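Local coordinates for protein endonuclease and methylase LlaGI (PDB 5FFJ) that probably recognises, methylates and translocates along DNA as a single-chain Type ISP restriction-modification enzyme, here lacking its nuclease and bound to a DNA substrate mimic, at residues R565-W569 / K647-A651; R962-I968 / Y1000-K1006; G1051-S1055 / E1236-V1240. All coordinates share one frame; numbering follows the deposited sequence.

The three contacts follow one another along the chain, and none touches another. Contact 2 reaches the DNA directly: Lys967 hydrogen-bonds to the base of DG12 of chain B. Contact 3 falls in the C-terminal specificity region, its nearest atom about 11 Å from the nucleic acid. Contact 1 belongs to the coupler region, about 25 Å from the nucleic acid at the nearest atom. The centres of contacts 1 and 2 are about 51 Å apart, on opposite sides of the chain's centre. Those of contacts 2 and 3 are about 42 Å apart, and those of contacts 1 and 3 about 74 Å. Contacts 1 and 3 are mainly apolar packing; contact 2 is mainly hydrogen-bonded.

Contact 1 of 3, residues R565-W569 / K647-A651; sequences RQINW and KAGFA
Trp569, on a helix, and Phe650, in a loop, are the closest backbone pair, with CA atoms 8.3 Å apart. Side chains fill the gap between them. Both project their CB toward the other segment, and the two side chains slide past each other in opposite directions. In Trp569, CG is anti to the backbone N (chi1 -167°), and this carries the indole out to the loop. Phe650 CB sits over one face of the six-membered ring of Trp569, 3.8 Å from its centroid, in a CH-pi contact. The phenyl ring follows over the same indole, with Phe650 CD2 3.7 Å from Trp569 CE3. The two ring planes are 35° apart, so the pair is neither a parallel stack nor edge-to-face. The loop backbone meets the far end of the indole. Ala648 O lies at its edge, 3.9 Å from Trp569 CH2, and Gly649 O is 3.5 Å from Trp569 CZ2. At the far rim of the phenyl ring, Gln566 CG lies in the ring plane, 4.0 Å from Phe650 CZ. Gln566 is one helical turn before Trp569, so a single helix face provides both partners. Gln566 OE1 is hydrogen-bonded to Ser610 OG on helix 602-623. The contact thus lies near the surface of the helical coupler region, joining helix 558-574 to the loop between helices 633-646 and 658-667.

Contact 2 of 3, residues R962-I968 / Y1000-K1006; sequences RKEGGKI and YLTRDDK. With nucleotides of chain B.
Tyr1000 lays one ring face against Lys963. Lys963 CA stands over that face, 4.1 Å from the ring centroid, in a CH-pi contact. The lysine chain then runs beside the tyrosine in the same direction, with Lys963 CG 3.5 Å from Tyr1000 OH. Lys963 NZ goes on to a salt bridge with Glu959. Arg962 CB touches the same ring at CE1. The backbones are joined here too: Tyr1000 N bonds to Lys963 O (2.7 Å), and Gly966 N to Leu1001 O (2.9 Å). The nine-stranded sheet nearby has the strand order of a class I methyltransferase, 3-2-1-4-5-7-6, with two further strands at one edge. Residues 962-968 belong to the connection between strands 944-951 and 977-984; residues 1000-1006 follow strand 991-996. Lys1006 crosses between these connections with its chain extended beyond CG. Lys1006 NZ donates to Glu964 O (3.1 Å) and to Gly966 O, the latter modelled very short and of doubtful length. This helps tie down the turn at Gly965, where the helix ends. Arg1003 runs extended past Lys967 O, which is 3.4 Å from Arg1003 CD. Lys967 itself turns away to the DNA. There, Lys967 NZ donates to N7 of DG12 of chain B (3.0 Å), on the major-groove edge of the guanine. Its bond to O6 on the same edge is modelled too short for the length to be trusted.

Contact 3 of 3, residues G1051-S1055 / E1236-V1240; sequences GSIFS and EFYYV
Ile1053 and Phe1054 pack onto Glu1236, Phe1237 and Val1240. This is a loop-on-helix contact in the C-terminal specificity (TRD) region. The loop leads into strand 1058-1059, and the helix is 1234-1243. Ile1053 directs its CB toward the helix, where the side chain divides. On one branch, Ile1053 CG2 is anti to the backbone N and rests 3.7 Å from Glu1236 CG. On the other, Ile1053 CG1 lies beside the backbone N and passes Glu1236 OE2 at 4.1 Å. A fully extended chi2 then carries CD1 on to two partners. Ile1053 CD1 is 3.7 Å from Glu1236 OE2 and 4.0 Å from Val1240 CG2. These partners are one helical turn apart, so the isoleucine spans a single face of the helix. The bend of Glu1236 at chi2 (64°) turns its carboxylate across the isoleucine, the two side chains at about a right angle. Glu1236 OE1 makes a long, weak ion pair with Lys1270 NZ. Phe1054 covers the neighbouring part of the helix. Phe1054 CZ is 3.6 Å from Phe1237 CD1, and the two rings meet rim to rim with their planes at 78°. Neither ring lies over the face of the other. Ile1231 in a nearby loop touches both Ile1053 and Phe1054, and Ile1264 on strand 1263-1264 also packs on Ile1053. The loop has an internal brace as well: Ser1052 OG donates to Phe1054 O at 2.7 Å, approaching from above the carbonyl plane, 41° out of it.

Contact 1 of 3, residues R565-W569 / K647-A651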
loop_
_atom_site.group_PDB
_atom_site.type_symbol
_atom_site.label_atom_id
_atom_site.label_comp_id
_atom_site.label_asym_id
_atom_site.label_seq_id
_atom_site.Cartn_x
_atom_site.Cartn_y
_atom_site.Cartn_z
ATOM N N ARG A 565 0.122 3.471 -24.367
ATOM C CA ARG A 565 -0.241 3.814 -25.738
ATOM C C ARG A 565 -1.710 4.212 -25.816
ATOM O O ARG A 565 -2.060 5.209 -26.450
ATOM C CB ARG A 565 0.036 2.645 -26.687
ATOM C CG ARG A 565 1.487 2.529 -27.127
ATOM C CD ARG A 565 1.612 1.792 -28.451
ATOM N NE ARG A 565 2.947 1.931 -29.029
ATOM C CZ ARG A 565 3.343 2.963 -29.772
ATOM N NH1 ARG A 565 2.511 3.965 -30.033
ATOM N NH2 ARG A 565 4.577 2.996 -30.254
ATOM N N GLN A 566 -2.564 3.430 -25.163
ATOM C CA GLN A 566 -3.996 3.703 -25.144
ATOM C C GLN A 566 -4.289 5.030 -24.456
ATOM O O GLN A 566 -4.904 5.919 -25.042
ATOM C CB GLN A 566 -4.747 2.571 -24.439
ATOM C CG GLN A 566 -4.748 1.256 -25.203
ATOM C CD GLN A 566 -5.389 0.125 -24.421
ATOM O OE1 GLN A 566 -5.754 0.287 -23.258
ATOM N NE2 GLN A 566 -5.533 -1.031 -25.063
ATOM N N ILE A 567 -3.834 5.157 -23.211
ATOM C CA ILE A 567 -4.082 6.350 -22.404
ATOM C C ILE A 567 -3.610 7.626 -23.093
ATOM O O ILE A 567 -4.299 8.644 -23.059
ATOM C CB ILE A 567 -3.387 6.251 -21.032
ATOM N N ASN A 568 -2.434 7.572 -23.710
ATOM C CA ASN A 568 -1.870 8.746 -24.363
ATOM C C ASN A 568 -2.613 9.141 -25.634
ATOM O O ASN A 568 -2.819 10.327 -25.891
ATOM C CB ASN A 568 -0.397 8.511 -24.687
ATOM C CG ASN A 568 0.500 8.693 -23.477
ATOM O OD1 ASN A 568 1.161 9.721 -23.333
ATOM N ND2 ASN A 568 0.511 7.703 -22.589
ATOM N N TRP A 569 -3.015 8.151 -26.425
ATOM C CA TRP A 569 -3.681 8.424 -27.694
ATOM C C TRP A 569 -5.011 9.130 -27.467
ATOM O O TRP A 569 -5.467 9.899 -28.312
ATOM C CB TRP A 569 -3.904 7.133 -28.480
ATOM C CG TRP A 569 -4.303 7.372 -29.908
ATOM C CD1 TRP A 569 -3.471 7.464 -30.986
ATOM C CD2 TRP A 569 -5.633 7.554 -30.411
ATOM N NE1 TRP A 569 -4.199 7.692 -32.128
ATOM C CE2 TRP A 569 -5.528 7.752 -31.803
ATOM C CE3 TRP A 569 -6.901 7.570 -29.823
ATOM C CZ2 TRP A 569 -6.643 7.961 -32.614
ATOM C CZ3 TRP A 569 -8.006 7.779 -30.628
ATOM C CH2 TRP A 569 -7.870 7.972 -32.009
ATOM N N LYS A 647 -14.066 3.507 -34.256
ATOM C CA LYS A 647 -14.426 4.114 -35.532
ATOM C C LYS A 647 -13.416 5.174 -35.965
ATOM O O LYS A 647 -13.273 5.476 -37.151
ATOM C CB LYS A 647 -15.816 4.747 -35.439
ATOM C CG LYS A 647 -16.141 5.702 -36.574
ATOM N N ALA A 648 -12.702 5.721 -34.990
ATOM C CA ALA A 648 -11.919 6.931 -35.191
ATOM C C ALA A 648 -10.458 6.672 -35.544
ATOM O O ALA A 648 -9.638 7.593 -35.504
ATOM C CB ALA A 648 -11.987 7.773 -33.949
ATOM N N GLY A 649 -10.130 5.432 -35.887
ATOM C CA GLY A 649 -8.762 5.080 -36.217
ATOM C C GLY A 649 -7.965 4.767 -34.965
ATOM O O GLY A 649 -6.818 5.197 -34.819
ATOM N N PHE A 650 -8.594 4.036 -34.050
ATOM C CA PHE A 650 -7.940 3.554 -32.839
ATOM C C PHE A 650 -8.266 2.077 -32.656
ATOM O O PHE A 650 -9.433 1.693 -32.608
ATOM C CB PHE A 650 -8.383 4.358 -31.612
ATOM C CG PHE A 650 -8.054 3.698 -30.300
ATOM C CD1 PHE A 650 -8.973 2.868 -29.678
ATOM C CD2 PHE A 650 -6.828 3.905 -29.691
ATOM C CE1 PHE A 650 -8.675 2.256 -28.474
ATOM C CE2 PHE A 650 -6.525 3.297 -28.486
ATOM C CZ PHE A 650 -7.450 2.472 -27.877
ATOM N N ALA A 651 -7.229 1.253 -32.562
ATOM C CA ALA A 651 -7.401 -0.185 -32.391
ATOM C C ALA A 651 -7.001 -0.614 -30.984
ATOM O O ALA A 651 -6.441 0.173 -30.220
ATOM C CB ALA A 651 -6.581 -0.938 -33.425
#

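Contact 2 of 3, residues R962-I968 / Y1000-K1006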
loop_
_atom_site.group_PDB
_atom_site.type_symbol
_atom_site.label_atom_id
_atom_site.label_comp_id
_atom_site.label_asym_id
_atom_site.label_seq_id
_atom_site.Cartn_x
_atom_site.Cartn_y
_atom_site.Cartn_z
ATOM N N ARG A 962 1.716 -8.139 22.765
ATOM C CA ARG A 962 1.647 -9.581 22.968
ATOM C C ARG A 962 0.237 -9.999 23.372
ATOM O O ARG A 962 -0.258 -11.038 22.936
ATOM C CB ARG A 962 2.662 -10.028 24.028
ATOM C CG ARG A 962 4.112 -9.696 23.680
ATOM C CD ARG A 962 5.098 -10.404 24.596
ATOM N NE ARG A 962 4.974 -9.981 25.991
ATOM C CZ ARG A 962 5.604 -8.936 26.524
ATOM N NH1 ARG A 962 6.408 -8.181 25.784
ATOM N NH2 ARG A 962 5.426 -8.641 27.805
ATOM N N LYS A 963 -0.412 -9.182 24.198
ATOM C CA LYS A 963 -1.774 -9.468 24.643
ATOM C C LYS A 963 -2.762 -9.406 23.481
ATOM O O LYS A 963 -3.673 -10.229 23.389
ATOM C CB LYS A 963 -2.206 -8.494 25.743
ATOM C CG LYS A 963 -1.458 -8.651 27.058
ATOM C CD LYS A 963 -2.297 -8.185 28.238
ATOM C CE LYS A 963 -1.428 -7.793 29.424
ATOM N NZ LYS A 963 -0.749 -6.483 29.210
ATOM N N GLU A 964 -2.583 -8.429 22.596
ATOM C CA GLU A 964 -3.458 -8.275 21.436
ATOM C C GLU A 964 -3.417 -9.525 20.564
ATOM O O GLU A 964 -4.440 -10.172 20.342
ATOM C CB GLU A 964 -3.059 -7.047 20.618
ATOM C CG GLU A 964 -3.418 -5.727 21.282
ATOM C CD GLU A 964 -4.913 -5.511 21.384
ATOM O OE1 GLU A 964 -5.605 -5.612 20.347
ATOM O OE2 GLU A 964 -5.396 -5.247 22.505
ATOM N N GLY A 965 -2.229 -9.856 20.071
ATOM C CA GLY A 965 -2.020 -11.104 19.362
ATOM C C GLY A 965 -2.269 -11.031 17.868
ATOM O O GLY A 965 -1.989 -10.020 17.225
ATOM N N GLY A 966 -2.804 -12.121 17.324
ATOM C CA GLY A 966 -2.971 -12.281 15.891
ATOM C C GLY A 966 -3.806 -11.211 15.216
ATOM O O GLY A 966 -4.784 -10.715 15.776
ATOM N N LYS A 967 -3.408 -10.864 13.996
ATOM C CA LYS A 967 -4.143 -9.916 13.168
ATOM C C LYS A 967 -5.094 -10.668 12.239
ATOM O O LYS A 967 -4.654 -11.451 11.398
ATOM C CB LYS A 967 -3.174 -9.051 12.358
ATOM C CG LYS A 967 -2.130 -8.335 13.210
ATOM C CD LYS A 967 -1.081 -7.631 12.361
ATOM C CE LYS A 967 -0.145 -8.626 11.700
ATOM N NZ LYS A 967 1.113 -7.976 11.249
ATOM N N ILE A 968 -6.393 -10.433 12.403
ATOM C CA ILE A 968 -7.423 -11.171 11.669
ATOM C C ILE A 968 -7.235 -11.151 10.150
ATOM O O ILE A 968 -7.496 -12.147 9.477
ATOM C CB ILE A 968 -8.830 -10.618 11.988
ATOM C CG1 ILE A 968 -9.217 -10.958 13.431
ATOM C CG2 ILE A 968 -9.868 -11.174 11.008
ATOM C CD1 ILE A 968 -9.541 -12.423 13.662
ATOM N N TYR A 1000 -3.564 -12.894 23.857
ATOM C CA TYR A 1000 -2.453 -13.746 23.403
ATOM C C TYR A 1000 -2.769 -14.752 22.292
ATOM O O TYR A 1000 -1.878 -15.480 21.855
ATOM C CB TYR A 1000 -1.857 -14.518 24.588
ATOM C CG TYR A 1000 -1.237 -13.636 25.651
ATOM C CD1 TYR A 1000 -0.089 -12.901 25.387
ATOM C CD2 TYR A 1000 -1.795 -13.543 26.918
ATOM C CE1 TYR A 1000 0.481 -12.092 26.353
ATOM C CE2 TYR A 1000 -1.230 -12.738 27.891
ATOM C CZ TYR A 1000 -0.089 -12.015 27.602
ATOM O OH TYR A 1000 0.485 -11.208 28.564
ATOM N N LEU A 1001 -4.007 -14.791 21.815
ATOM C CA LEU A 1001 -4.378 -15.786 20.813
ATOM C C LEU A 1001 -3.729 -15.502 19.462
ATOM O O LEU A 1001 -3.654 -14.352 19.026
ATOM C CB LEU A 1001 -5.897 -15.847 20.656
ATOM C CG LEU A 1001 -6.671 -16.328 21.884
ATOM C CD1 LEU A 1001 -8.168 -16.250 21.615
ATOM C CD2 LEU A 1001 -6.257 -17.746 22.269
ATOM N N THR A 1002 -3.249 -16.559 18.812
ATOM C CA THR A 1002 -2.681 -16.444 17.473
ATOM C C THR A 1002 -3.773 -16.117 16.464
ATOM O O THR A 1002 -4.961 -16.207 16.771
ATOM C CB THR A 1002 -1.961 -17.743 17.032
ATOM O OG1 THR A 1002 -2.911 -18.805 16.885
ATOM C CG2 THR A 1002 -0.892 -18.149 18.041
ATOM N N ARG A 1003 -3.355 -15.737 15.261
ATOM C CA ARG A 1003 -4.278 -15.410 14.182
ATOM C C ARG A 1003 -5.239 -16.563 13.916
ATOM O O ARG A 1003 -6.440 -16.350 13.763
ATOM C CB ARG A 1003 -3.500 -15.058 12.911
ATOM C CG ARG A 1003 -4.337 -15.026 11.635
ATOM C CD ARG A 1003 -3.527 -14.473 10.466
ATOM N NE ARG A 1003 -3.969 -14.985 9.169
ATOM C CZ ARG A 1003 -5.026 -14.535 8.497
ATOM N NH1 ARG A 1003 -5.776 -13.563 8.996
ATOM N NH2 ARG A 1003 -5.339 -15.064 7.322
ATOM N N ASP A 1004 -4.709 -17.783 13.877
ATOM C CA ASP A 1004 -5.526 -18.952 13.563
ATOM C C ASP A 1004 -6.140 -19.579 14.822
ATOM O O ASP A 1004 -7.077 -20.369 14.720
ATOM C CB ASP A 1004 -4.706 -19.994 12.788
ATOM C CG ASP A 1004 -3.364 -20.284 13.426
ATOM O OD1 ASP A 1004 -2.976 -19.555 14.364
ATOM O OD2 ASP A 1004 -2.690 -21.235 12.973
ATOM N N ASP A 1005 -5.630 -19.225 16.000
ATOM C CA ASP A 1005 -6.294 -19.606 17.245
ATOM C C ASP A 1005 -7.645 -18.909 17.292
ATOM O O ASP A 1005 -8.641 -19.481 17.733
ATOM C CB ASP A 1005 -5.467 -19.229 18.480
ATOM C CG ASP A 1005 -4.483 -20.311 18.889
ATOM O OD1 ASP A 1005 -3.981 -21.038 18.005
ATOM O OD2 ASP A 1005 -4.210 -20.430 20.102
ATOM N N LYS A 1006 -7.662 -17.662 16.832
ATOM C CA LYS A 1006 -8.883 -16.871 16.777
ATOM C C LYS A 1006 -9.829 -17.411 15.708
ATOM O O LYS A 1006 -11.048 -17.387 15.879
ATOM C CB LYS A 1006 -8.552 -15.402 16.503
ATOM C CG LYS A 1006 -7.760 -14.728 17.615
ATOM C CD LYS A 1006 -7.294 -13.339 17.211
ATOM C CE LYS A 1006 -6.591 -12.630 18.359
ATOM N NZ LYS A 1006 -5.898 -11.392 17.907
ATOM P P DG B 12 -2.767 -1.047 8.042
ATOM O OP1 DG B 12 -3.364 -1.223 9.383
ATOM O OP2 DG B 12 -2.000 0.178 7.726
ATOM O "O5'" DG B 12 -1.827 -2.320 7.811
ATOM C "C5'" DG B 12 -1.263 -2.564 6.530
ATOM C "C4'" DG B 12 -0.027 -1.720 6.312
ATOM O "O4'" DG B 12 0.855 -1.868 7.452
ATOM C "C3'" DG B 12 0.811 -2.120 5.114
ATOM O "O3'" DG B 12 1.571 -0.999 4.634
ATOM C "C2'" DG B 12 1.673 -3.237 5.694
ATOM C "C1'" DG B 12 1.900 -2.779 7.140
ATOM N N9 DG B 12 1.900 -3.859 8.139
ATOM C C8 DG B 12 1.194 -5.043 8.108
ATOM N N7 DG B 12 1.403 -5.802 9.153
ATOM C C5 DG B 12 2.301 -5.076 9.927
ATOM C C6 DG B 12 2.895 -5.386 11.177
ATOM O O6 DG B 12 2.740 -6.399 11.873
ATOM N N1 DG B 12 3.746 -4.370 11.607
ATOM C C2 DG B 12 3.992 -3.208 10.916
ATOM N N2 DG B 12 4.837 -2.343 11.485
ATOM N N3 DG B 12 3.444 -2.908 9.749
ATOM C C4 DG B 12 2.615 -3.881 9.315
#

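Contact 3 of 3, residues G1051-S1055 / E1236-V1240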
loop_
_atom_site.group_PDB
_atom_site.type_symbol
_atom_site.label_atom_id
_atom_site.label_comp_id
_atom_site.label_asym_id
_atom_site.label_seq_id
_atom_site.Cartn_x
_atom_site.Cartn_y
_atom_site.Cartn_z
ATOM N N GLY A 1051 -10.014 25.204 42.094
ATOM C CA GLY A 1051 -9.166 24.652 43.135
ATOM C C GLY A 1051 -8.258 23.546 42.632
ATOM O O GLY A 1051 -7.821 22.693 43.405
ATOM N N SER A 1052 -7.976 23.555 41.334
ATOM C CA SER A 1052 -7.077 22.568 40.753
ATOM C C SER A 1052 -5.655 22.845 41.221
ATOM O O SER A 1052 -5.341 23.956 41.650
ATOM C CB SER A 1052 -7.153 22.590 39.225
ATOM O OG SER A 1052 -6.559 23.763 38.701
ATOM N N ILE A 1053 -4.797 21.834 41.140
ATOM C CA ILE A 1053 -3.427 21.962 41.618
ATOM C C ILE A 1053 -2.602 22.832 40.667
ATOM O O ILE A 1053 -1.910 23.751 41.105
ATOM C CB ILE A 1053 -2.766 20.578 41.785
ATOM C CG1 ILE A 1053 -3.582 19.737 42.774
ATOM C CG2 ILE A 1053 -1.326 20.726 42.261
ATOM C CD1 ILE A 1053 -3.026 18.351 43.032
ATOM N N PHE A 1054 -2.675 22.535 39.372
ATOM C CA PHE A 1054 -2.037 23.364 38.351
ATOM C C PHE A 1054 -3.066 24.290 37.709
ATOM O O PHE A 1054 -4.208 23.893 37.478
ATOM C CB PHE A 1054 -1.373 22.499 37.274
ATOM C CG PHE A 1054 -0.171 21.736 37.756
ATOM C CD1 PHE A 1054 1.093 22.302 37.703
ATOM C CD2 PHE A 1054 -0.301 20.449 38.250
ATOM C CE1 PHE A 1054 2.201 21.603 38.139
ATOM C CE2 PHE A 1054 0.804 19.744 38.688
ATOM C CZ PHE A 1054 2.056 20.322 38.633
ATOM N N SER A 1055 -2.660 25.522 37.419
ATOM C CA SER A 1055 -3.548 26.484 36.774
ATOM C C SER A 1055 -3.608 26.230 35.273
ATOM O O SER A 1055 -4.638 26.448 34.636
ATOM C CB SER A 1055 -3.085 27.917 37.046
ATOM O OG SER A 1055 -1.800 28.149 36.496
ATOM N N GLU A 1236 4.140 20.854 46.823
ATOM C CA GLU A 1236 2.938 20.371 46.154
ATOM C C GLU A 1236 3.297 19.750 44.810
ATOM O O GLU A 1236 2.737 18.731 44.416
ATOM C CB GLU A 1236 1.934 21.507 45.955
ATOM C CG GLU A 1236 0.573 21.051 45.446
ATOM C CD GLU A 1236 -0.148 20.146 46.429
ATOM O OE1 GLU A 1236 0.199 20.171 47.630
ATOM O OE2 GLU A 1236 -1.059 19.405 45.999
ATOM N N PHE A 1237 4.237 20.379 44.114
ATOM C CA PHE A 1237 4.698 19.894 42.818
ATOM C C PHE A 1237 5.261 18.482 42.921
ATOM O O PHE A 1237 4.857 17.587 42.178
ATOM C CB PHE A 1237 5.757 20.842 42.249
ATOM C CG PHE A 1237 6.179 20.514 40.847
ATOM C CD1 PHE A 1237 5.398 20.897 39.770
ATOM C CD2 PHE A 1237 7.361 19.833 40.602
ATOM C CE1 PHE A 1237 5.784 20.604 38.477
ATOM C CE2 PHE A 1237 7.751 19.538 39.311
ATOM C CZ PHE A 1237 6.965 19.926 38.247
ATOM N N TYR A 1238 6.193 18.282 43.848
ATOM C CA TYR A 1238 6.823 16.979 44.011
ATOM C C TYR A 1238 5.879 15.975 44.670
ATOM O O TYR A 1238 6.033 14.768 44.486
ATOM C CB TYR A 1238 8.116 17.108 44.819
ATOM C CG TYR A 1238 9.173 17.918 44.104
ATOM C CD1 TYR A 1238 9.671 17.506 42.875
ATOM C CD2 TYR A 1238 9.671 19.091 44.652
ATOM C CE1 TYR A 1238 10.632 18.240 42.211
ATOM C CE2 TYR A 1238 10.634 19.833 43.993
ATOM C CZ TYR A 1238 11.110 19.402 42.774
ATOM O OH TYR A 1238 12.070 20.133 42.112
ATOM N N TYR A 1239 4.900 16.468 45.424
ATOM C CA TYR A 1239 3.883 15.588 45.988
ATOM C C TYR A 1239 3.105 14.893 44.882
ATOM O O TYR A 1239 2.848 13.693 44.956
ATOM C CB TYR A 1239 2.909 16.350 46.879
ATOM C CG TYR A 1239 1.685 15.530 47.208
ATOM C CD1 TYR A 1239 1.792 14.365 47.956
ATOM C CD2 TYR A 1239 0.428 15.906 46.756
ATOM C CE1 TYR A 1239 0.682 13.602 48.249
ATOM C CE2 TYR A 1239 -0.691 15.149 47.049
ATOM C CZ TYR A 1239 -0.558 13.999 47.799
ATOM O OH TYR A 1239 -1.664 13.239 48.099
ATOM N N VAL A 1240 2.717 15.660 43.869
ATOM C CA VAL A 1240 2.024 15.105 42.718
ATOM C C VAL A 1240 2.891 14.028 42.079
ATOM O O VAL A 1240 2.421 12.927 41.800
ATOM C CB VAL A 1240 1.692 16.190 41.675
ATOM C CG1 VAL A 1240 1.116 15.569 40.408
ATOM C CG2 VAL A 1240 0.720 17.202 42.259
#